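Local structure of RNA-binding protein RO60 (Deinococcus radiodurans, 2NVO) at residues P475-A478 and L479-A483; T69-V72 and R73-Q77; V340-V343 and V344-L347; G156-N159 and V160-A164. The protein binds several small RNAs that accumulate during recovery from ultraviolet irradiation and contributes to the resistance of the bacterium to that radiation. One frame throughout, in Å; residues are numbered along the deposited sequence.

Interaction 1 of 4, residues P475-A478 and L479-A483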
loop_
_atom_site.group_PDB
_atom_site.type_symbol
_atom_site.label_atom_id
_atom_site.label_comp_id
_atom_site.label_asym_id
_atom_site.label_seq_id
_atom_site.Cartn_x
_atom_site.Cartn_y
_atom_site.Cartn_z
ATOM N N PRO A 475 17.673 -14.606 18.084
ATOM C CA PRO A 475 16.388 -15.198 17.707
ATOM C C PRO A 475 16.521 -16.405 16.779
ATOM O O PRO A 475 15.622 -17.227 16.808
ATOM C CB PRO A 475 15.672 -14.050 16.994
ATOM C CG PRO A 475 16.197 -12.815 17.700
ATOM C CD PRO A 475 17.669 -13.135 17.943
ATOM N N THR A 476 17.570 -16.492 15.960
ATOM C CA THR A 476 17.732 -17.650 15.072
ATOM C C THR A 476 17.917 -18.938 15.882
ATOM O O THR A 476 17.314 -19.963 15.588
ATOM C CB THR A 476 18.906 -17.487 14.046
ATOM O OG1 THR A 476 20.124 -17.142 14.719
ATOM C CG2 THR A 476 18.586 -16.417 13.019
ATOM N N VAL A 477 18.778 -18.871 16.891
ATOM C CA VAL A 477 18.988 -19.976 17.819
ATOM C C VAL A 477 17.695 -20.285 18.578
ATOM O O VAL A 477 17.297 -21.454 18.721
ATOM C CB VAL A 477 20.141 -19.652 18.799
ATOM C CG1 VAL A 477 20.157 -20.612 19.973
ATOM C CG2 VAL A 477 21.471 -19.657 18.067
ATOM N N ALA A 478 17.022 -19.229 19.034
ATOM C CA ALA A 478 15.723 -19.373 19.689
ATOM C C ALA A 478 14.732 -20.156 18.840
ATOM O O ALA A 478 14.088 -21.076 19.330
ATOM C CB ALA A 478 15.138 -17.998 20.072
ATOM N N LEU A 479 14.596 -19.783 17.572
ATOM C CA LEU A 479 13.643 -20.449 16.698
ATOM C C LEU A 479 13.992 -21.926 16.469
ATOM O O LEU A 479 13.095 -22.776 16.406
ATOM C CB LEU A 479 13.538 -19.726 15.360
ATOM C CG LEU A 479 12.796 -18.378 15.399
ATOM C CD1 LEU A 479 13.091 -17.582 14.137
ATOM C CD2 LEU A 479 11.298 -18.624 15.557
ATOM N N ASP A 480 15.282 -22.207 16.318
ATOM C CA ASP A 480 15.772 -23.582 16.220
ATOM C C ASP A 480 15.408 -24.395 17.456
ATOM O O ASP A 480 14.885 -25.497 17.339
ATOM C CB ASP A 480 17.288 -23.600 16.031
ATOM C CG ASP A 480 17.718 -22.990 14.709
ATOM O OD1 ASP A 480 16.888 -22.947 13.776
ATOM O OD2 ASP A 480 18.879 -22.558 14.598
ATOM N N GLN A 481 15.698 -23.843 18.631
ATOM C CA GLN A 481 15.373 -24.488 19.896
ATOM C C GLN A 481 13.884 -24.769 20.057
ATOM O O GLN A 481 13.506 -25.817 20.582
ATOM C CB GLN A 481 15.924 -23.691 21.081
ATOM C CG GLN A 481 17.436 -23.754 21.190
ATOM C CD GLN A 481 17.990 -22.910 22.325
ATOM O OE1 GLN A 481 17.244 -22.376 23.145
ATOM N NE2 GLN A 481 19.309 -22.787 22.374
ATOM N N TYR A 482 13.038 -23.856 19.587
ATOM C CA TYR A 482 11.592 -24.063 19.658
ATOM C C TYR A 482 11.197 -25.253 18.789
ATOM O O TYR A 482 10.472 -26.139 19.228
ATOM C CB TYR A 482 10.825 -22.813 19.196
ATOM C CG TYR A 482 9.323 -22.930 19.365
ATOM C CD1 TYR A 482 8.675 -22.384 20.465
ATOM C CD2 TYR A 482 8.562 -23.596 18.426
ATOM C CE1 TYR A 482 7.280 -22.506 20.610
ATOM C CE2 TYR A 482 7.197 -23.717 18.556
ATOM C CZ TYR A 482 6.560 -23.180 19.645
ATOM O OH TYR A 482 5.197 -23.336 19.739
ATOM N N ALA A 483 11.671 -25.252 17.548
ATOM C CA ALA A 483 11.385 -26.339 16.623
ATOM C C ALA A 483 11.843 -27.654 17.230
ATOM O O ALA A 483 11.119 -28.636 17.188
ATOM C CB ALA A 483 12.089 -26.099 15.302
#

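Interaction 2 of 4, residues T69-V72 and R73-Q77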
loop_
_atom_site.group_PDB
_atom_site.type_symbol
_atom_site.label_atom_id
_atom_site.label_comp_id
_atom_site.label_asym_id
_atom_site.label_seq_id
_atom_site.Cartn_x
_atom_site.Cartn_y
_atom_site.Cartn_z
ATOM N N THR A 69 19.010 -7.422 -7.965
ATOM C CA THR A 69 20.249 -7.925 -7.397
ATOM C C THR A 69 20.848 -8.981 -8.319
ATOM O O THR A 69 20.235 -9.369 -9.310
ATOM C CB THR A 69 20.039 -8.537 -6.000
ATOM O OG1 THR A 69 19.119 -9.631 -6.092
ATOM C CG2 THR A 69 19.507 -7.491 -5.027
ATOM N N ASP A 70 22.039 -9.454 -7.981
ATOM C CA ASP A 70 22.717 -10.452 -8.807
ATOM C C ASP A 70 21.879 -11.707 -8.957
ATOM O O ASP A 70 21.753 -12.249 -10.061
ATOM C CB ASP A 70 24.098 -10.788 -8.243
ATOM C CG ASP A 70 25.043 -9.610 -8.286
ATOM O OD1 ASP A 70 24.656 -8.560 -8.832
ATOM O OD2 ASP A 70 26.175 -9.726 -7.771
ATOM N N PHE A 71 21.287 -12.173 -7.859
ATOM C CA PHE A 71 20.478 -13.373 -7.947
ATOM C C PHE A 71 19.363 -13.206 -8.964
ATOM O O PHE A 71 19.037 -14.136 -9.706
ATOM C CB PHE A 71 19.864 -13.773 -6.610
ATOM C CG PHE A 71 18.704 -14.696 -6.767
ATOM C CD1 PHE A 71 18.905 -16.058 -6.900
ATOM C CD2 PHE A 71 17.413 -14.204 -6.848
ATOM C CE1 PHE A 71 17.836 -16.915 -7.081
ATOM C CE2 PHE A 71 16.344 -15.055 -7.028
ATOM C CZ PHE A 71 16.558 -16.416 -7.148
ATOM N N VAL A 72 18.767 -12.020 -8.985
ATOM C CA VAL A 72 17.649 -11.761 -9.877
ATOM C C VAL A 72 18.064 -11.760 -11.355
ATOM O O VAL A 72 17.377 -12.330 -12.205
ATOM C CB VAL A 72 16.941 -10.439 -9.512
ATOM C CG1 VAL A 72 15.867 -10.103 -10.525
ATOM C CG2 VAL A 72 16.357 -10.534 -8.111
ATOM N N ARG A 73 19.178 -11.111 -11.665
ATOM C CA ARG A 73 19.658 -11.079 -13.046
ATOM C C ARG A 73 20.067 -12.477 -13.496
ATOM O O ARG A 73 19.643 -12.959 -14.546
ATOM C CB ARG A 73 20.834 -10.117 -13.183
ATOM C CG ARG A 73 20.435 -8.659 -13.086
ATOM C CD ARG A 73 21.644 -7.758 -13.124
ATOM N NE ARG A 73 22.377 -7.788 -11.866
ATOM C CZ ARG A 73 22.219 -6.890 -10.898
ATOM N NH1 ARG A 73 21.357 -5.889 -11.055
ATOM N NH2 ARG A 73 22.916 -6.990 -9.773
ATOM N N GLU A 74 20.891 -13.115 -12.672
ATOM C CA GLU A 74 21.361 -14.476 -12.906
ATOM C C GLU A 74 20.211 -15.442 -13.163
ATOM O O GLU A 74 20.312 -16.330 -14.003
ATOM C CB GLU A 74 22.181 -14.941 -11.704
ATOM C CG GLU A 74 22.078 -16.429 -11.389
ATOM C CD GLU A 74 22.146 -16.697 -9.889
ATOM O OE1 GLU A 74 21.089 -16.620 -9.221
ATOM O OE2 GLU A 74 23.255 -16.981 -9.378
ATOM N N LEU A 75 19.114 -15.260 -12.442
ATOM C CA LEU A 75 17.963 -16.127 -12.611
ATOM C C LEU A 75 17.271 -15.875 -13.938
ATOM O O LEU A 75 16.771 -16.802 -14.564
ATOM C CB LEU A 75 16.964 -15.938 -11.473
ATOM C CG LEU A 75 15.632 -16.643 -11.722
ATOM C CD1 LEU A 75 15.831 -18.159 -11.736
ATOM C CD2 LEU A 75 14.609 -16.243 -10.672
ATOM N N VAL A 76 17.226 -14.617 -14.356
ATOM C CA VAL A 76 16.576 -14.266 -15.610
ATOM C C VAL A 76 17.328 -14.862 -16.792
ATOM O O VAL A 76 16.720 -15.266 -17.781
ATOM C CB VAL A 76 16.452 -12.741 -15.784
ATOM C CG1 VAL A 76 16.090 -12.397 -17.223
ATOM C CG2 VAL A 76 15.411 -12.187 -14.821
ATOM N N GLN A 77 18.651 -14.922 -16.686
ATOM C CA GLN A 77 19.466 -15.547 -17.720
ATOM C C GLN A 77 19.284 -17.058 -17.701
ATOM O O GLN A 77 19.018 -17.677 -18.733
ATOM C CB GLN A 77 20.942 -15.207 -17.521
ATOM C CG GLN A 77 21.260 -13.750 -17.738
ATOM C CD GLN A 77 20.836 -13.270 -19.112
ATOM O OE1 GLN A 77 21.278 -13.800 -20.135
ATOM N NE2 GLN A 77 19.976 -12.258 -19.145
#

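Interaction 3 of 4, residues V340-V343 and V344-L347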
loop_
_atom_site.group_PDB
_atom_site.type_symbol
_atom_site.label_atom_id
_atom_site.label_comp_id
_atom_site.label_asym_id
_atom_site.label_seq_id
_atom_site.Cartn_x
_atom_site.Cartn_y
_atom_site.Cartn_z
ATOM N N VAL A 340 -15.183 18.301 13.049
ATOM C CA VAL A 340 -16.490 18.071 13.652
ATOM C C VAL A 340 -16.437 16.860 14.564
ATOM O O VAL A 340 -16.152 15.763 14.105
ATOM C CB VAL A 340 -17.566 17.791 12.582
ATOM C CG1 VAL A 340 -18.888 17.516 13.259
ATOM C CG2 VAL A 340 -17.671 18.952 11.608
ATOM N N PRO A 341 -16.732 17.053 15.857
ATOM C CA PRO A 341 -16.589 15.996 16.863
ATOM C C PRO A 341 -17.333 14.712 16.514
ATOM O O PRO A 341 -16.758 13.631 16.623
ATOM C CB PRO A 341 -17.183 16.633 18.119
ATOM C CG PRO A 341 -16.930 18.092 17.933
ATOM C CD PRO A 341 -17.146 18.329 16.461
ATOM N N ARG A 342 -18.587 14.817 16.088
ATOM C CA ARG A 342 -19.354 13.605 15.812
ATOM C C ARG A 342 -18.819 12.845 14.592
ATOM O O ARG A 342 -19.110 11.666 14.423
ATOM C CB ARG A 342 -20.860 13.918 15.689
ATOM C CG ARG A 342 -21.551 14.089 17.045
ATOM C CD ARG A 342 -23.023 14.519 16.928
ATOM N NE ARG A 342 -23.835 13.462 16.346
ATOM C CZ ARG A 342 -24.271 13.461 15.096
ATOM N NH1 ARG A 342 -23.993 14.483 14.302
ATOM N NH2 ARG A 342 -24.999 12.445 14.647
ATOM N N VAL A 343 -18.044 13.518 13.741
ATOM C CA VAL A 343 -17.383 12.842 12.620
ATOM C C VAL A 343 -16.181 12.072 13.162
ATOM O O VAL A 343 -15.968 10.915 12.817
ATOM C CB VAL A 343 -16.929 13.827 11.508
ATOM C CG1 VAL A 343 -16.070 13.131 10.471
ATOM C CG2 VAL A 343 -18.145 14.477 10.819
ATOM N N VAL A 344 -15.407 12.727 14.025
ATOM C CA VAL A 344 -14.340 12.035 14.746
ATOM C C VAL A 344 -14.893 10.799 15.435
ATOM O O VAL A 344 -14.303 9.722 15.375
ATOM C CB VAL A 344 -13.686 12.949 15.791
ATOM C CG1 VAL A 344 -12.828 12.121 16.748
ATOM C CG2 VAL A 344 -12.863 14.016 15.094
ATOM N N ASP A 345 -16.052 10.959 16.068
ATOM C CA ASP A 345 -16.742 9.852 16.731
ATOM C C ASP A 345 -17.084 8.723 15.771
ATOM O O ASP A 345 -16.970 7.551 16.112
ATOM C CB ASP A 345 -18.051 10.330 17.365
ATOM C CG ASP A 345 -17.862 10.944 18.735
ATOM O OD1 ASP A 345 -16.797 10.732 19.356
ATOM O OD2 ASP A 345 -18.798 11.637 19.192
ATOM N N ALA A 346 -17.561 9.074 14.585
ATOM C CA ALA A 346 -17.992 8.061 13.626
ATOM C C ALA A 346 -16.788 7.256 13.141
ATOM O O ALA A 346 -16.891 6.071 12.797
ATOM C CB ALA A 346 -18.676 8.717 12.463
ATOM N N LEU A 347 -15.649 7.930 13.074
ATOM C CA LEU A 347 -14.402 7.274 12.681
ATOM C C LEU A 347 -13.962 6.242 13.719
ATOM O O LEU A 347 -13.356 5.222 13.378
ATOM C CB LEU A 347 -13.328 8.316 12.396
ATOM C CG LEU A 347 -13.605 9.104 11.112
ATOM C CD1 LEU A 347 -12.719 10.324 11.055
ATOM C CD2 LEU A 347 -13.397 8.241 9.889
#

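Interaction 4 of 4, residues G156-N159 and V160-A164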
loop_
_atom_site.group_PDB
_atom_site.type_symbol
_atom_site.label_atom_id
_atom_site.label_comp_id
_atom_site.label_asym_id
_atom_site.label_seq_id
_atom_site.Cartn_x
_atom_site.Cartn_y
_atom_site.Cartn_z
ATOM N N GLY A 156 5.827 -4.648 -28.936
ATOM C CA GLY A 156 5.415 -4.881 -27.559
ATOM C C GLY A 156 4.779 -3.679 -26.883
ATOM O O GLY A 156 3.772 -3.807 -26.199
ATOM N N VAL A 157 5.367 -2.502 -27.071
ATOM C CA VAL A 157 4.783 -1.282 -26.535
ATOM C C VAL A 157 3.505 -0.915 -27.296
ATOM O O VAL A 157 2.476 -0.591 -26.689
ATOM C CB VAL A 157 5.786 -0.111 -26.572
ATOM C CG1 VAL A 157 5.134 1.174 -26.075
ATOM C CG2 VAL A 157 7.032 -0.443 -25.748
ATOM N N ALA A 158 3.561 -0.980 -28.623
ATOM C CA ALA A 158 2.380 -0.692 -29.438
ATOM C C ALA A 158 1.210 -1.588 -29.039
ATOM O O ALA A 158 0.066 -1.143 -28.986
ATOM C CB ALA A 158 2.687 -0.854 -30.935
ATOM N N ASN A 159 1.496 -2.853 -28.765
ATOM C CA ASN A 159 0.444 -3.796 -28.392
ATOM C C ASN A 159 -0.300 -3.347 -27.132
ATOM O O ASN A 159 -1.506 -3.568 -26.990
ATOM C CB ASN A 159 1.012 -5.198 -28.233
ATOM C CG ASN A 159 -0.053 -6.231 -27.916
ATOM O OD1 ASN A 159 -1.088 -6.326 -28.594
ATOM N ND2 ASN A 159 0.196 -7.011 -26.880
ATOM N N VAL A 160 0.414 -2.674 -26.235
ATOM C CA VAL A 160 -0.201 -2.137 -25.034
ATOM C C VAL A 160 -1.314 -1.148 -25.368
ATOM O O VAL A 160 -2.407 -1.232 -24.810
ATOM C CB VAL A 160 0.841 -1.469 -24.097
ATOM C CG1 VAL A 160 0.138 -0.776 -22.941
ATOM C CG2 VAL A 160 1.802 -2.508 -23.578
ATOM N N TYR A 161 -1.041 -0.220 -26.283
ATOM C CA TYR A 161 -2.033 0.787 -26.658
ATOM C C TYR A 161 -3.143 0.211 -27.533
ATOM O O TYR A 161 -4.302 0.601 -27.419
ATOM C CB TYR A 161 -1.364 1.957 -27.375
ATOM C CG TYR A 161 -0.387 2.716 -26.503
ATOM C CD1 TYR A 161 -0.837 3.616 -25.542
ATOM C CD2 TYR A 161 0.982 2.534 -26.646
ATOM C CE1 TYR A 161 0.066 4.324 -24.740
ATOM C CE2 TYR A 161 1.885 3.224 -25.858
ATOM C CZ TYR A 161 1.420 4.110 -24.903
ATOM O OH TYR A 161 2.324 4.798 -24.121
ATOM N N GLU A 162 -2.781 -0.724 -28.400
ATOM C CA GLU A 162 -3.752 -1.315 -29.325
ATOM C C GLU A 162 -4.739 -2.245 -28.618
ATOM O O GLU A 162 -5.807 -2.564 -29.158
ATOM C CB GLU A 162 -3.017 -2.045 -30.447
ATOM C CG GLU A 162 -2.302 -1.098 -31.398
ATOM C CD GLU A 162 -1.313 -1.808 -32.287
ATOM O OE1 GLU A 162 -1.136 -3.028 -32.101
ATOM O OE2 GLU A 162 -0.713 -1.148 -33.171
ATOM N N THR A 163 -4.381 -2.670 -27.411
ATOM C CA THR A 163 -5.214 -3.588 -26.632
ATOM C C THR A 163 -6.185 -2.844 -25.706
ATOM O O THR A 163 -7.164 -3.410 -25.220
ATOM C CB THR A 163 -4.335 -4.542 -25.799
ATOM O OG1 THR A 163 -3.613 -5.410 -26.676
ATOM C CG2 THR A 163 -5.173 -5.378 -24.851
ATOM N N ALA A 164 -5.917 -1.566 -25.473
ATOM C CA ALA A 164 -6.697 -0.783 -24.518
ATOM C C ALA A 164 -7.928 -0.146 -25.158
ATOM O O ALA A 164 -7.837 0.444 -26.237
ATOM C CB ALA A 164 -5.816 0.301 -23.884
#

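Interaction 1 of 4, residues P475-A478 and L479-A483
Pro475 opens the helix and gives its carbonyl to Leu479, with Leu479 N 2.9 Å from Pro475 O. The same oxygen is met by the Leu479 side chain, whose CG lies 3.4 Å from it. The Pro475 ring and Leu479 both reach Leu492 and Met512 of the neighbouring strands. Thr476 O accepts from Asp480 N at 3.1 Å. The Asp480 carboxylate folds back beside this oxygen without bonding to it. Its OD1 instead makes a salt bridge with Arg509, and Thr476 OG1 bonds to His474. Val477 and Gln481 run side by side, one turn apart. CG1 of Val477 stands anti to its backbone N (chi1 166°), on the side where the extended Gln481 chain passes, and meets Gln481 NE2 at 3.3 Å. Between the same two residues the backbone bond from Gln481 N to Val477 O is nearly straight, at 170°. Ala478 O takes Tyr482 N at 3.0 Å, while the Ala478 methyl packs on Ile447 and Leu448 of helix 445-452. Tyr482 leads away, and its hydroxyl bonds with Leu455 O and Val457 N. These are the first two and a half turns of the helix in the beta-alpha-beta unit 459-464, 475-486, 491-496, a crossover of the VWFA-like domain.

Interaction 2 of 4, residues T69-V72 and R73-Q77
Arg73 curls back along the helix to meet Asp70 and Thr69, three and four residues earlier. Its CB lies 3.9 Å from Asp70 O, and CG comes 3.8 Å from Thr69 O. The chain then bends at chi3 (-75°), which turns the guanidinium back over the start of the helix. NE and CZ pass by Thr69 O, which sits over the centre of one guanidinium face. NH2 ends the path in a salt bridge, 2.5 Å from Asp70 OD1. The oxygen lies in the guanidinium plane, although the carboxylate plane is turned 64° from it. NH1 has a weak bond to Ala68 O. Thr69 is the N-cap residue, and its O accepts from Arg73 N at 3.1 Å. Its hydroxyl bonds to Asp53. On another side, Leu75 CB lies over one face of the Phe71 ring, and Phe71 CZ is 4.0 Å from Leu75 CD2. Glu74 OE1 approaches Phe71 CD1 obliquely at 3.2 Å, and this oxygen is paired with Arg78. Arg43 of helix 40-50 adds a cation-pi contact to Phe71. Asp70 lies in the first turn, where its negative charge should suit the helix dipole, and the Arg73 salt bridge probably balances that charge locally.

Interaction 3 of 4, residues V340-V343 and V344-L347
CG1 of Val343 stands anti to its backbone N (chi1 171°), and CG of Leu347 stands anti to its own carbonyl carbon (chi1 -70°). These settings bring the two side chains together one turn apart, with Val343 CG1 4.4 Å from Leu347 CD1. The contact is loose. The Leu347 branch point is closer to the backbone, with CG 3.4 Å from Val343 O. That oxygen also accepts from Leu347 N at 3.0 Å. Val344 sets its CB against Pro341 O at 3.3 Å, and its CG2 comes near Val340 O. These are the first two turns of helix 341-354, in the TROVE domain, a horseshoe of HEAT-like helical repeats. Val340 holds the N-cap position, and its O accepts from both Val343 N and Val344 N. The bond from Val344 N is in the carbonyl plane, 3.1 Å long. Val343 packs on Leu302 and Tyr325, and Leu347 on Leu275 and Leu278, so the apolar side faces helices 271-283, 292-302 and 315-326. Asp345 and Arg342 carry opposite charges but do not pair, since Arg342 NE and Asp345 OD2 are 6.1 Å apart. The Arg342 chain lies instead against Val295, Gln296 and Ile299. The N-H of Ala346 points to Arg342 O with an angle of 138° at the hydrogen, from above the carbonyl plane.

Interaction 4 of 4, residues G156-N159 and V160-A164
Asn159 O is gripped by two groups of Thr163. The hydroxyl OG1 donates to it at 2.8 Å, from a position tilted out of the carbonyl plane. The backbone N of the same residue adds a weak bond at 3.0 Å, bent to 125°. Thr163 reaches back in this way because OG1 stands anti to its carbonyl carbon and beside its backbone N (chi1 -67°). Asn159 crosses Thr163 at an angle, and Asn159 OD1 comes 3.3 Å from Thr163 OG1. One residue earlier, Ala158 O takes Glu162 N at 2.9 Å, in a straighter bond of 159°. The Glu162 chain is extended beyond CG and runs alongside the same carbonyl. Its carboxylate is held by Arg155 through a salt bridge and by the backbone N of Lys194. Val157 and Tyr161 lie side by side. Val157 CG1 meets Tyr161 CE2 at 3.8 Å, while Tyr161 CD2 is 3.5 Å from Val157 O. Ala158 O lies at the ring edge. Val160 sets its CB 3.2 Å from Val157 O and packs on Leu126, Pro127 and Leu136. Tyr161 turns to Ala187 and Leu188 of helix 184-191. The contact thus lies among helices 116-129, 133-143 and 184-191 of the TROVE domain, within the region thought by similarity to bind RNA. Near the end of helix 151-163, the Thr163 hydroxyl supplements a weak backbone bond, so a side chain helps to satisfy the carbonyl of Asn159.

How the interactions relate
All four contacts are local turns of separate helices, and none touches another. Interactions 2, 4 and 3 follow in that order along the TROVE domain, while interaction 1 belongs to the VWFA-like domain that closes the ring. Interactions 2 and 4 are the nearest pair, their nearest atoms about 17 Å apart. Interaction 3 lies across the chain's centre from both, with centres about 51 Å from that of interaction 2 and about 47 Å from that of interaction 4. Interaction 1 is about 20 Å from interaction 2 between nearest atoms. The Pro475 side chain is about 10 Å from that of Thr441, a metal-binding residue by similarity; the calcium ion seen here is held by Ser372, Ser374 and Glu467.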